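Local coordinates for putative transcriptional regulator protein, LacI family (Rhizobium etli, PDB 3MIZ), which probably binds cis-regulatory DNA to repress transcription, with a periplasmic-binding-protein-like core of the kind that in LacI relatives commonly senses a small-molecule effector, at residues T20-T26 with V77-R82; G35-W39 with A261-N265; I111-D115 with L251-L256. All blocks are in the same frame, centred on the assembly; numbering follows the deposited sequence.

Contact 1: residues T20-T26 with V77-R82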
ATOM      1  N   THR A  20       9.082   7.540 -11.572  1.00 14.75           N
ATOM      2  CA  THR A  20       7.786   7.696 -10.946  1.00 15.12           C
ATOM      3  C   THR A  20       7.768   8.940 -10.080  1.00 14.46           C
ATOM      4  O   THR A  20       8.817   9.471  -9.739  1.00 12.76           O
ATOM      5  CB  THR A  20       7.442   6.501 -10.076  1.00 15.91           C
ATOM      6  OG1 THR A  20       6.114   6.668  -9.573  1.00 20.62           O
ATOM      7  CG2 THR A  20       8.424   6.386  -8.907  1.00 13.66           C
ATOM      8  N   ASP A  21       6.576   9.398  -9.713  1.00 16.48           N
ATOM      9  CA  ASP A  21       6.473  10.591  -8.887  1.00 17.82           C
ATOM     10  C   ASP A  21       6.302  10.386  -7.382  1.00 21.93           C
ATOM     11  O   ASP A  21       7.210  10.695  -6.610  1.00 21.94           O
ATOM     12  CB  ASP A  21       5.358  11.522  -9.408  1.00 16.94           C
ATOM     13  CG  ASP A  21       4.027  10.805  -9.651  1.00 18.16           C
ATOM     14  OD1 ASP A  21       3.875   9.625  -9.267  1.00 13.85           O
ATOM     15  OD2 ASP A  21       3.118  11.445 -10.229  1.00 17.75           O
ATOM     16  N   TYR A  22       5.167   9.840  -6.956  1.00 24.49           N
ATOM     17  CA  TYR A  22       4.909   9.704  -5.522  1.00 25.71           C
ATOM     18  C   TYR A  22       4.850   8.300  -4.946  1.00 25.85           C
ATOM     19  O   TYR A  22       4.047   8.032  -4.050  1.00 27.85           O
ATOM     20  CB  TYR A  22       3.608  10.432  -5.190  1.00 22.75           C
ATOM     21  CG  TYR A  22       3.571  11.845  -5.714  1.00 25.85           C
ATOM     22  CD1 TYR A  22       4.333  12.852  -5.118  1.00 26.53           C
ATOM     23  CD2 TYR A  22       2.799  12.173  -6.822  1.00 26.04           C
ATOM     24  CE1 TYR A  22       4.325  14.151  -5.617  1.00 27.20           C
ATOM     25  CE2 TYR A  22       2.783  13.469  -7.331  1.00 27.95           C
ATOM     26  CZ  TYR A  22       3.552  14.453  -6.721  1.00 27.72           C
ATOM     27  OH  TYR A  22       3.551  15.730  -7.231  1.00 30.59           O
ATOM     28  N   VAL A  23       5.713   7.416  -5.426  1.00 27.26           N
ATOM     29  CA  VAL A  23       5.720   6.035  -4.956  1.00 27.04           C
ATOM     30  C   VAL A  23       6.051   5.882  -3.466  1.00 30.97           C
ATOM     31  O   VAL A  23       5.567   4.951  -2.816  1.00 30.56           O
ATOM     32  CB  VAL A  23       6.714   5.173  -5.792  1.00 26.73           C
ATOM     33  CG1 VAL A  23       8.144   5.496  -5.410  1.00 27.71           C
ATOM     34  CG2 VAL A  23       6.416   3.701  -5.604  1.00 23.04           C
ATOM     35  N   SER A  24       6.854   6.795  -2.916  1.00 31.18           N
ATOM     36  CA  SER A  24       7.228   6.697  -1.506  1.00 34.94           C
ATOM     37  C   SER A  24       6.094   7.108  -0.572  1.00 37.22           C
ATOM     38  O   SER A  24       6.164   6.878   0.632  1.00 36.74           O
ATOM     39  CB  SER A  24       8.462   7.554  -1.214  1.00 34.71           C
ATOM     40  OG  SER A  24       8.160   8.938  -1.286  1.00 37.18           O
ATOM     41  N   THR A  25       5.056   7.720  -1.132  1.00 40.03           N
ATOM     42  CA  THR A  25       3.911   8.154  -0.341  1.00 44.03           C
ATOM     43  C   THR A  25       2.594   7.615  -0.906  1.00 45.97           C
ATOM     44  O   THR A  25       1.528   7.832  -0.327  1.00 46.46           O
ATOM     45  CB  THR A  25       3.835   9.690  -0.270  1.00 43.82           C
ATOM     46  OG1 THR A  25       2.677  10.076   0.482  1.00 47.32           O
ATOM     47  CG2 THR A  25       3.759  10.287  -1.669  1.00 42.62           C
ATOM     48  N   THR A  26       2.678   6.915  -2.037  1.00 47.60           N
ATOM     49  CA  THR A  26       1.511   6.321  -2.694  1.00 49.47           C
ATOM     50  C   THR A  26       1.843   4.885  -3.109  1.00 49.49           C
ATOM     51  O   THR A  26       2.416   4.657  -4.171  1.00 49.99           O
ATOM     52  CB  THR A  26       1.103   7.121  -3.963  1.00 48.96           C
ATOM     53  OG1 THR A  26       0.699   8.446  -3.588  1.00 51.73           O
ATOM     54  CG2 THR A  26      -0.052   6.442  -4.681  1.00 51.98           C
ATOM     55  N   VAL A  77       5.892   6.709 -15.101  1.00 13.79           N
ATOM     56  CA  VAL A  77       4.706   6.255 -14.391  1.00 12.34           C
ATOM     57  C   VAL A  77       4.270   7.171 -13.253  1.00 12.49           C
ATOM     58  O   VAL A  77       5.060   7.526 -12.377  1.00 11.86           O
ATOM     59  CB  VAL A  77       4.954   4.838 -13.808  1.00 15.16           C
ATOM     60  CG1 VAL A  77       3.689   4.298 -13.151  1.00 15.99           C
ATOM     61  CG2 VAL A  77       5.450   3.912 -14.900  1.00 14.16           C
ATOM     62  N   THR A  78       3.003   7.555 -13.266  1.00 12.37           N
ATOM     63  CA  THR A  78       2.487   8.399 -12.196  1.00 12.18           C
ATOM     64  C   THR A  78       1.657   7.525 -11.256  1.00 13.50           C
ATOM     65  O   THR A  78       1.021   6.560 -11.695  1.00 13.97           O
ATOM     66  CB  THR A  78       1.630   9.553 -12.760  1.00 11.92           C
ATOM     67  OG1 THR A  78       0.623   9.035 -13.638  1.00 10.23           O
ATOM     68  CG2 THR A  78       2.518  10.524 -13.544  1.00  9.53           C
HETATM   69  N   MSE A  79       1.677   7.846  -9.965  1.00 14.40           N
HETATM   70  CA  MSE A  79       0.918   7.071  -8.984  1.00 15.52           C
HETATM   71  C   MSE A  79      -0.586   7.180  -9.227  1.00 15.50           C
HETATM   72  O   MSE A  79      -1.329   6.214  -9.034  1.00 14.49           O
HETATM   73  CB  MSE A  79       1.269   7.533  -7.570  1.00 17.22           C
HETATM   74  CG  MSE A  79       2.647   7.091  -7.125  1.00 26.35           C
HETATM   75 SE   MSE A  79       2.797   5.150  -7.136  1.00 38.53          SE
HETATM   76  CE  MSE A  79       3.728   4.880  -8.829  1.00 29.04           C
ATOM     77  N   TYR A  80      -1.045   8.361  -9.625  1.00 15.99           N
ATOM     78  CA  TYR A  80      -2.455   8.533  -9.947  1.00 16.84           C
ATOM     79  C   TYR A  80      -2.517   9.165 -11.322  1.00 17.45           C
ATOM     80  O   TYR A  80      -1.530   9.718 -11.812  1.00 16.17           O
ATOM     81  CB  TYR A  80      -3.201   9.398  -8.912  1.00 17.54           C
ATOM     82  CG  TYR A  80      -2.487  10.649  -8.474  1.00 18.41           C
ATOM     83  CD1 TYR A  80      -1.735  10.668  -7.298  1.00 19.70           C
ATOM     84  CD2 TYR A  80      -2.574  11.824  -9.223  1.00 18.11           C
ATOM     85  CE1 TYR A  80      -1.089  11.827  -6.873  1.00 19.01           C
ATOM     86  CE2 TYR A  80      -1.928  12.984  -8.810  1.00 19.68           C
ATOM     87  CZ  TYR A  80      -1.193  12.979  -7.635  1.00 19.05           C
ATOM     88  OH  TYR A  80      -0.581  14.134  -7.213  1.00 19.63           O
ATOM     89  N   ARG A  81      -3.677   9.081 -11.956  1.00 15.60           N
ATOM     90  CA  ARG A  81      -3.818   9.611 -13.294  1.00 16.42           C
ATOM     91  C   ARG A  81      -3.543  11.109 -13.373  1.00 17.10           C
ATOM     92  O   ARG A  81      -4.127  11.900 -12.639  1.00 16.82           O
ATOM     93  CB  ARG A  81      -5.206   9.285 -13.817  1.00 17.60           C
ATOM     94  CG  ARG A  81      -5.286   9.268 -15.313  1.00 19.65           C
ATOM     95  CD  ARG A  81      -6.628   8.740 -15.749  1.00 18.47           C
ATOM     96  NE  ARG A  81      -6.850   8.970 -17.166  1.00 20.62           N
ATOM     97  CZ  ARG A  81      -7.981   8.676 -17.789  1.00 21.05           C
ATOM     98  NH1 ARG A  81      -8.988   8.138 -17.108  1.00 20.85           N
ATOM     99  NH2 ARG A  81      -8.105   8.922 -19.083  1.00 22.17           N
ATOM    100  N   ARG A  82      -2.640  11.488 -14.272  1.00 15.34           N
ATOM    101  CA  ARG A  82      -2.263  12.887 -14.431  1.00 15.33           C
ATOM    102  C   ARG A  82      -2.068  13.247 -15.900  1.00 15.51           C
ATOM    103  O   ARG A  82      -1.886  12.374 -16.753  1.00 16.75           O
ATOM    104  CB  ARG A  82      -0.933  13.167 -13.712  1.00 16.22           C
ATOM    105  CG  ARG A  82      -0.916  12.977 -12.204  1.00 14.79           C
ATOM    106  CD  ARG A  82       0.502  13.164 -11.670  1.00 17.31           C
ATOM    107  NE  ARG A  82       1.054  14.454 -12.078  1.00 16.89           N
ATOM    108  CZ  ARG A  82       2.348  14.764 -12.054  1.00 20.84           C
ATOM    109  NH1 ARG A  82       3.245  13.878 -11.638  1.00 15.49           N
ATOM    110  NH2 ARG A  82       2.748  15.964 -12.465  1.00 17.20           N
TER
HETATM  111  O   HOH W   1       0.639  10.717  -9.369  1.00 15.27           O
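Asp-21 and Arg-82 form the charged part of this contact, a salt bridge in which Arg-82 NH1 meets Asp-21 OD2 at 2.8 Å. The bond uses the anti lone pair of OD2, and the carboxylate and guanidinium planes are only 14° apart. A water donates to the same oxygen and accepts from the backbone N of Tyr-80. The hydrogen bonds to the main chain gather on the other carboxylate oxygen. Met-79 N reaches Asp-21 OD1 at 2.9 Å, on the syn lone pair of that oxygen, while Tyr-22 N comes to OD1 from above the carboxylate plane, at 2.7 Å. With CG set between its own backbone N and carbonyl carbon (chi1 50°), the acid serves both N-H groups at once, which fixes its rotation. With an alanine here, Arg-82 would probably lose its charged mate and the turn at Met-79 its side-chain acceptor. Thr-20 OG1 adds a bond of 3.1 Å to Val-77 O. These residues lie where the neighbouring parallel strands 15-20 and 73-78 run out at their C-terminal ends, the edge that in periplasmic-binding-protein folds faces the cleft between subdomains. Van der Waals contacts centre on selenomethionine Met-79, whose chain is bent at chi2 and chi3. Met-79 CB presses tightly on Thr-26 CG2 (3.4 Å), CG lies against the backbone of Tyr-22, and Met-79 SE sits 3.0 Å from Thr-26 O. The rings of Tyr-22 and Tyr-80 are nearly parallel, 6° apart, but slide so far past each other that they barely overlap, with Tyr-80 OH nearest Tyr-22 CE2.

Contact 2: residues G35-W39 with A261-N265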
ATOM      1  N   GLY A  35       3.654  -5.282 -12.911  1.00 18.47           N
ATOM      2  CA  GLY A  35       3.426  -5.668 -14.292  1.00 17.00           C
ATOM      3  C   GLY A  35       4.668  -5.432 -15.132  1.00 17.44           C
ATOM      4  O   GLY A  35       5.036  -6.267 -15.963  1.00 18.24           O
ATOM      5  N   ILE A  36       5.315  -4.289 -14.931  1.00 15.71           N
ATOM      6  CA  ILE A  36       6.539  -3.989 -15.670  1.00 16.84           C
ATOM      7  C   ILE A  36       7.600  -5.041 -15.340  1.00 15.78           C
ATOM      8  O   ILE A  36       8.197  -5.642 -16.232  1.00 16.42           O
ATOM      9  CB  ILE A  36       7.130  -2.606 -15.277  1.00 17.09           C
ATOM     10  CG1 ILE A  36       6.150  -1.478 -15.610  1.00 17.41           C
ATOM     11  CG2 ILE A  36       8.454  -2.391 -15.992  1.00 15.41           C
ATOM     12  CD1 ILE A  36       5.879  -1.319 -17.069  1.00 25.66           C
ATOM     13  N   GLN A  37       7.837  -5.252 -14.047  1.00 16.65           N
ATOM     14  CA  GLN A  37       8.850  -6.204 -13.601  1.00 18.98           C
ATOM     15  C   GLN A  37       8.595  -7.608 -14.136  1.00 19.38           C
ATOM     16  O   GLN A  37       9.517  -8.258 -14.634  1.00 22.09           O
ATOM     17  CB  GLN A  37       8.924  -6.217 -12.068  1.00 20.17           C
ATOM     18  CG  GLN A  37      10.129  -6.955 -11.495  1.00 21.34           C
ATOM     19  CD  GLN A  37      11.432  -6.195 -11.677  1.00 24.42           C
ATOM     20  OE1 GLN A  37      11.623  -5.120 -11.108  1.00 23.64           O
ATOM     21  NE2 GLN A  37      12.339  -6.756 -12.475  1.00 21.96           N
ATOM     22  N   ASP A  38       7.352  -8.080 -14.044  1.00 20.11           N
ATOM     23  CA  ASP A  38       7.016  -9.411 -14.556  1.00 20.39           C
ATOM     24  C   ASP A  38       7.355  -9.526 -16.038  1.00 19.59           C
ATOM     25  O   ASP A  38       7.944 -10.518 -16.475  1.00 18.16           O
ATOM     26  CB  ASP A  38       5.532  -9.716 -14.336  1.00 23.12           C
ATOM     27  CG  ASP A  38       5.243 -10.206 -12.930  1.00 23.82           C
ATOM     28  OD1 ASP A  38       6.166 -10.165 -12.093  1.00 26.07           O
ATOM     29  OD2 ASP A  38       4.094 -10.622 -12.668  1.00 25.27           O
ATOM     30  N   TRP A  39       6.981  -8.514 -16.818  1.00 17.63           N
ATOM     31  CA  TRP A  39       7.288  -8.524 -18.242  1.00 18.78           C
ATOM     32  C   TRP A  39       8.811  -8.529 -18.438  1.00 18.52           C
ATOM     33  O   TRP A  39       9.342  -9.271 -19.265  1.00 20.85           O
ATOM     34  CB  TRP A  39       6.699  -7.289 -18.931  1.00 19.63           C
ATOM     35  CG  TRP A  39       6.978  -7.274 -20.398  1.00 21.08           C
ATOM     36  CD1 TRP A  39       6.235  -7.860 -21.377  1.00 20.47           C
ATOM     37  CD2 TRP A  39       8.137  -6.735 -21.040  1.00 21.51           C
ATOM     38  NE1 TRP A  39       6.862  -7.725 -22.592  1.00 22.06           N
ATOM     39  CE2 TRP A  39       8.033  -7.040 -22.413  1.00 22.05           C
ATOM     40  CE3 TRP A  39       9.258  -6.029 -20.585  1.00 22.45           C
ATOM     41  CZ2 TRP A  39       9.009  -6.666 -23.341  1.00 21.63           C
ATOM     42  CZ3 TRP A  39      10.233  -5.657 -21.509  1.00 24.08           C
ATOM     43  CH2 TRP A  39      10.099  -5.979 -22.872  1.00 21.83           C
ATOM     44  N   ALA A 261       5.388  -1.760 -20.926  1.00 15.37           N
ATOM     45  CA  ALA A 261       6.742  -2.272 -21.103  1.00 17.54           C
ATOM     46  C   ALA A 261       6.942  -2.848 -22.506  1.00 16.64           C
ATOM     47  O   ALA A 261       7.936  -2.552 -23.161  1.00 17.32           O
ATOM     48  CB  ALA A 261       7.048  -3.340 -20.036  1.00 15.94           C
ATOM     49  N   LYS A 262       5.997  -3.662 -22.968  1.00 16.46           N
ATOM     50  CA  LYS A 262       6.109  -4.250 -24.301  1.00 19.91           C
ATOM     51  C   LYS A 262       6.144  -3.143 -25.350  1.00 20.34           C
ATOM     52  O   LYS A 262       6.948  -3.175 -26.286  1.00 20.70           O
ATOM     53  CB  LYS A 262       4.931  -5.186 -24.590  1.00 22.27           C
ATOM     54  CG  LYS A 262       5.032  -5.845 -25.960  1.00 26.41           C
ATOM     55  CD  LYS A 262       3.793  -6.638 -26.322  1.00 31.08           C
ATOM     56  CE  LYS A 262       3.915  -7.187 -27.742  1.00 33.67           C
ATOM     57  NZ  LYS A 262       2.753  -8.035 -28.120  1.00 34.99           N
ATOM     58  N   TRP A 263       5.267  -2.161 -25.180  1.00 17.63           N
ATOM     59  CA  TRP A 263       5.182  -1.035 -26.093  1.00 20.12           C
ATOM     60  C   TRP A 263       6.527  -0.307 -26.148  1.00 18.84           C
ATOM     61  O   TRP A 263       7.011   0.032 -27.232  1.00 18.19           O
ATOM     62  CB  TRP A 263       4.070  -0.091 -25.629  1.00 19.70           C
ATOM     63  CG  TRP A 263       3.508   0.793 -26.698  1.00 24.30           C
ATOM     64  CD1 TRP A 263       3.770   0.738 -28.039  1.00 25.54           C
ATOM     65  CD2 TRP A 263       2.549   1.843 -26.521  1.00 24.53           C
ATOM     66  NE1 TRP A 263       3.033   1.687 -28.707  1.00 25.93           N
ATOM     67  CE2 TRP A 263       2.274   2.380 -27.799  1.00 25.83           C
ATOM     68  CE3 TRP A 263       1.894   2.382 -25.406  1.00 23.75           C
ATOM     69  CZ2 TRP A 263       1.370   3.430 -27.993  1.00 25.54           C
ATOM     70  CZ3 TRP A 263       0.993   3.428 -25.600  1.00 23.78           C
ATOM     71  CH2 TRP A 263       0.741   3.939 -26.886  1.00 23.12           C
ATOM     72  N   LEU A 264       7.134  -0.077 -24.986  1.00 18.10           N
ATOM     73  CA  LEU A 264       8.428   0.595 -24.940  1.00 17.72           C
ATOM     74  C   LEU A 264       9.468  -0.257 -25.665  1.00 19.57           C
ATOM     75  O   LEU A 264      10.313   0.263 -26.403  1.00 17.23           O
ATOM     76  CB  LEU A 264       8.886   0.820 -23.492  1.00 15.74           C
ATOM     77  CG  LEU A 264      10.287   1.434 -23.316  1.00 16.20           C
ATOM     78  CD1 LEU A 264      10.346   2.811 -23.968  1.00 14.45           C
ATOM     79  CD2 LEU A 264      10.634   1.542 -21.836  1.00 13.75           C
ATOM     80  N   ASN A 265       9.403  -1.566 -25.448  1.00 18.33           N
ATOM     81  CA  ASN A 265      10.348  -2.479 -26.077  1.00 21.07           C
ATOM     82  C   ASN A 265      10.290  -2.343 -27.596  1.00 22.07           C
ATOM     83  O   ASN A 265      11.331  -2.256 -28.248  1.00 23.99           O
ATOM     84  CB  ASN A 265      10.050  -3.924 -25.659  1.00 20.37           C
ATOM     85  CG  ASN A 265      11.194  -4.881 -25.978  1.00 22.08           C
ATOM     86  OD1 ASN A 265      12.318  -4.702 -25.508  1.00 23.41           O
ATOM     87  ND2 ASN A 265      10.906  -5.905 -26.774  1.00 19.93           N
TER
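Trp-39 spans the gap between two helices and lays its indole against Ala-261, Lys-262 and Asn-265. The short helical segments approach to 10.5 Å between axes at 54°, and no hydrogen bond joins them. From CB, which already lies near the methyl of Ala-261, the side chain leaves with CG anti to the backbone N (chi1 -179°), a turn that carries the ring straight across to the other helix. Ala-261 CB settles on one face of the indole, offset toward the rim, with Trp-39 CE3 its closest atom at 3.5 Å. Over that face also come Ala-261 O and Lys-262 N, so backbone as well as methyl covers the ring. On the pyrrole side Trp-39 NE1 stands 3.8 Å from Lys-262 CB; the extended Lys-262 chain runs at about a right angle to the Trp-39 side chain and leads away. At the far end Trp-39 CH2 touches Asn-265 CB at 3.5 Å; the amide plane is turned 61° from the ring, and its OD1 lies at the ring edge. One turn earlier, Ile-36 reaches the same methyl, Ile-36 CD1 to Ala-261 CB at 3.8 Å. Ile-36 and Leu-264 both continue onto Leu-75 of the sheet below, and Asn-265 onto Phe-16. Two helices, one from each end of the chain, thus lie side by side on one parallel sheet, an alpha/beta layering typical of the N-terminal subdomain in the periplasmic-binding-protein-like fold of LacI-family regulators.

Contact 3: residues I111-D115 with L251-L256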
ATOM      1  N   ILE A 111      -0.465   5.203 -22.163  1.00 12.40           N
ATOM      2  CA  ILE A 111      -1.493   4.207 -21.926  1.00 12.10           C
ATOM      3  C   ILE A 111      -2.045   4.468 -20.523  1.00 11.97           C
ATOM      4  O   ILE A 111      -1.293   4.563 -19.549  1.00 14.00           O
ATOM      5  CB  ILE A 111      -0.904   2.781 -22.091  1.00 12.57           C
ATOM      6  CG1 ILE A 111      -2.021   1.742 -22.014  1.00 13.59           C
ATOM      7  CG2 ILE A 111       0.186   2.533 -21.057  1.00 15.43           C
ATOM      8  CD1 ILE A 111      -1.615   0.350 -22.533  1.00 13.30           C
ATOM      9  N   GLU A 112      -3.363   4.622 -20.445  1.00 12.77           N
ATOM     10  CA  GLU A 112      -4.056   4.927 -19.196  1.00 12.98           C
ATOM     11  C   GLU A 112      -5.291   4.058 -18.990  1.00 14.93           C
ATOM     12  O   GLU A 112      -5.802   3.452 -19.934  1.00 14.80           O
ATOM     13  CB  GLU A 112      -4.566   6.363 -19.216  1.00 16.43           C
ATOM     14  CG  GLU A 112      -3.543   7.461 -19.424  1.00 19.97           C
ATOM     15  CD  GLU A 112      -4.233   8.764 -19.774  1.00 24.25           C
ATOM     16  OE1 GLU A 112      -4.622   8.927 -20.950  1.00 25.71           O
ATOM     17  OE2 GLU A 112      -4.409   9.612 -18.876  1.00 25.78           O
ATOM     18  N   PRO A 113      -5.811   4.029 -17.752  1.00 15.03           N
ATOM     19  CA  PRO A 113      -7.008   3.251 -17.420  1.00 16.55           C
ATOM     20  C   PRO A 113      -8.203   4.144 -17.747  1.00 17.66           C
ATOM     21  O   PRO A 113      -8.072   5.375 -17.774  1.00 17.42           O
ATOM     22  CB  PRO A 113      -6.852   3.018 -15.921  1.00 16.46           C
ATOM     23  CG  PRO A 113      -6.256   4.306 -15.466  1.00 18.38           C
ATOM     24  CD  PRO A 113      -5.195   4.581 -16.531  1.00 16.49           C
ATOM     25  N   ASP A 114      -9.365   3.547 -17.986  1.00 16.43           N
ATOM     26  CA  ASP A 114     -10.548   4.324 -18.326  1.00 17.67           C
ATOM     27  C   ASP A 114     -11.471   4.551 -17.123  1.00 17.63           C
ATOM     28  O   ASP A 114     -12.464   3.843 -16.954  1.00 16.87           O
ATOM     29  CB  ASP A 114     -11.321   3.612 -19.437  1.00 17.99           C
ATOM     30  CG  ASP A 114     -12.206   4.549 -20.226  1.00 17.11           C
ATOM     31  OD1 ASP A 114     -12.716   5.534 -19.653  1.00 17.40           O
ATOM     32  OD2 ASP A 114     -12.408   4.278 -21.427  1.00 22.19           O
ATOM     33  N   ASP A 115     -11.136   5.535 -16.293  1.00 15.83           N
ATOM     34  CA  ASP A 115     -11.932   5.880 -15.116  1.00 16.94           C
ATOM     35  C   ASP A 115     -13.391   6.134 -15.460  1.00 16.20           C
ATOM     36  O   ASP A 115     -14.298   5.705 -14.748  1.00 14.62           O
ATOM     37  CB  ASP A 115     -11.366   7.138 -14.455  1.00 17.30           C
ATOM     38  CG  ASP A 115     -10.046   6.887 -13.787  1.00 19.62           C
ATOM     39  OD1 ASP A 115     -10.038   6.652 -12.565  1.00 19.40           O
ATOM     40  OD2 ASP A 115      -9.020   6.898 -14.492  1.00 20.31           O
ATOM     41  N   LEU A 251      -8.801  -1.188 -11.524  1.00 13.92           N
ATOM     42  CA  LEU A 251      -7.930  -0.384 -12.368  1.00 14.10           C
ATOM     43  C   LEU A 251      -6.972  -1.450 -12.888  1.00 14.92           C
ATOM     44  O   LEU A 251      -6.428  -2.230 -12.102  1.00 15.07           O
ATOM     45  CB  LEU A 251      -7.180   0.656 -11.535  1.00 16.75           C
ATOM     46  CG  LEU A 251      -7.937   1.921 -11.117  1.00 17.17           C
ATOM     47  CD1 LEU A 251      -7.077   2.712 -10.130  1.00 19.44           C
ATOM     48  CD2 LEU A 251      -8.260   2.766 -12.344  1.00 17.92           C
ATOM     49  N   PRO A 252      -6.777  -1.520 -14.217  1.00 14.91           N
ATOM     50  CA  PRO A 252      -5.891  -2.502 -14.848  1.00 13.82           C
ATOM     51  C   PRO A 252      -4.398  -2.172 -14.714  1.00 14.06           C
ATOM     52  O   PRO A 252      -3.654  -2.194 -15.695  1.00 11.32           O
ATOM     53  CB  PRO A 252      -6.364  -2.486 -16.301  1.00 15.38           C
ATOM     54  CG  PRO A 252      -6.677  -1.038 -16.505  1.00 15.43           C
ATOM     55  CD  PRO A 252      -7.432  -0.675 -15.235  1.00 13.48           C
ATOM     56  N   TYR A 253      -3.967  -1.893 -13.490  1.00 13.60           N
ATOM     57  CA  TYR A 253      -2.577  -1.546 -13.232  1.00 14.27           C
ATOM     58  C   TYR A 253      -1.567  -2.573 -13.710  1.00 14.96           C
ATOM     59  O   TYR A 253      -0.621  -2.230 -14.415  1.00 10.66           O
ATOM     60  CB  TYR A 253      -2.362  -1.271 -11.741  1.00 16.23           C
ATOM     61  CG  TYR A 253      -2.825   0.105 -11.323  1.00 18.69           C
ATOM     62  CD1 TYR A 253      -2.823   1.161 -12.235  1.00 23.67           C
ATOM     63  CD2 TYR A 253      -3.229   0.367 -10.016  1.00 25.65           C
ATOM     64  CE1 TYR A 253      -3.208   2.441 -11.860  1.00 25.68           C
ATOM     65  CE2 TYR A 253      -3.617   1.659  -9.628  1.00 25.96           C
ATOM     66  CZ  TYR A 253      -3.599   2.684 -10.561  1.00 24.35           C
ATOM     67  OH  TYR A 253      -3.947   3.967 -10.200  1.00 31.42           O
ATOM     68  N   TYR A 254      -1.758  -3.827 -13.318  1.00 11.96           N
ATOM     69  CA  TYR A 254      -0.845  -4.883 -13.719  1.00 16.03           C
ATOM     70  C   TYR A 254      -0.716  -4.927 -15.245  1.00 16.03           C
ATOM     71  O   TYR A 254       0.397  -4.968 -15.781  1.00 16.12           O
ATOM     72  CB  TYR A 254      -1.340  -6.235 -13.186  1.00 19.10           C
ATOM     73  CG  TYR A 254      -0.421  -7.388 -13.516  1.00 22.23           C
ATOM     74  CD1 TYR A 254       0.812  -7.529 -12.879  1.00 22.64           C
ATOM     75  CD2 TYR A 254      -0.767  -8.314 -14.495  1.00 24.67           C
ATOM     76  CE1 TYR A 254       1.682  -8.564 -13.218  1.00 25.92           C
ATOM     77  CE2 TYR A 254       0.090  -9.353 -14.839  1.00 26.43           C
ATOM     78  CZ  TYR A 254       1.314  -9.473 -14.199  1.00 27.43           C
ATOM     79  OH  TYR A 254       2.175 -10.489 -14.561  1.00 28.57           O
ATOM     80  N   ASP A 255      -1.850  -4.902 -15.941  1.00 17.00           N
ATOM     81  CA  ASP A 255      -1.853  -4.939 -17.401  1.00 18.17           C
ATOM     82  C   ASP A 255      -1.257  -3.672 -18.008  1.00 17.77           C
ATOM     83  O   ASP A 255      -0.613  -3.730 -19.054  1.00 16.30           O
ATOM     84  CB  ASP A 255      -3.271  -5.142 -17.943  1.00 20.24           C
ATOM     85  CG  ASP A 255      -3.832  -6.516 -17.616  1.00 26.68           C
ATOM     86  OD1 ASP A 255      -3.062  -7.503 -17.644  1.00 26.07           O
ATOM     87  OD2 ASP A 255      -5.046  -6.608 -17.347  1.00 29.51           O
ATOM     88  N   LEU A 256      -1.489  -2.527 -17.369  1.00 15.17           N
ATOM     89  CA  LEU A 256      -0.923  -1.271 -17.867  1.00 15.08           C
ATOM     90  C   LEU A 256       0.594  -1.370 -17.863  1.00 14.02           C
ATOM     91  O   LEU A 256       1.257  -0.908 -18.792  1.00 15.13           O
ATOM     92  CB  LEU A 256      -1.348  -0.081 -17.000  1.00 13.35           C
ATOM     93  CG  LEU A 256      -2.760   0.468 -17.213  1.00 18.84           C
ATOM     94  CD1 LEU A 256      -3.075   1.522 -16.159  1.00 20.41           C
ATOM     95  CD2 LEU A 256      -2.869   1.063 -18.611  1.00 16.57           C
TER
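This is an apolar contact in which Ile-111 and Pro-113, on strand 110-113, pack against Leu-251, Pro-252 and Leu-256 at the start of helix 253-268, in the region of the fold where the chain crosses between the two subdomains. Strands 110-113, 277-285 and 248-250 form the small sheet here, consistent with the triple hinge crossover of periplasmic-binding-protein-like regulators. Leu-256 buries the largest area, with Pro-113 next. With CG beside its backbone N and anti to the carbonyl carbon (chi1 -78°), the leucine parts its two methyls over the strand: Leu-256 CD2 meets Ile-111 CG1 at 3.6 Å, and Leu-256 CD1 meets Pro-113 CD at 3.7 Å, the leucine crossing the proline at about a right angle. Another atom of that ring, CB, faces the approach to the helix, where Pro-113 CB lies 3.8 Å from Pro-252 CD and 3.9 Å from Leu-251 CD2. Pro-252 is the centre of an inverse gamma turn and occupies the N-cap position; Pro-252 O accepts from Leu-256 N at 2.8 Å, which ties the leucine to the turn beside it. Leu-251 CB sits over the centre of one face of the Tyr-253 ring. The acids of the strand segment bind in other directions, Glu-112 to Arg-81 and Asp-115 to Arg-149 and Arg-81, while Asp-114 caps Gln-117 N at the start of helix 115-127. With these polar groups satisfied by other parts of the chain, and no hydrogen bond or salt bridge crossing between the two segments, their hold on each other rests on close apolar fit.

From the N terminus, the chain first opens contact 1 at 20-26 and then, on helix 30-42, contact 2 at 35-39. Contact 1 closes at 77-82, so it crosses contact 2, which stays open until 261-265. Contact 3 begins at 111-115, after contact 1 is complete, and ends at 251-256, nested inside the long loop of contact 2 and sharing helix 253-268 with it. Arg-81, of contact 1, bridges to the acids of contact 3; a probable hydrogen bond between Asp-38 and Tyr-254 links contacts 2 and 3. Together they tie the cleft-side strand ends and helical layer of one subdomain to the crossover region that leads to the other.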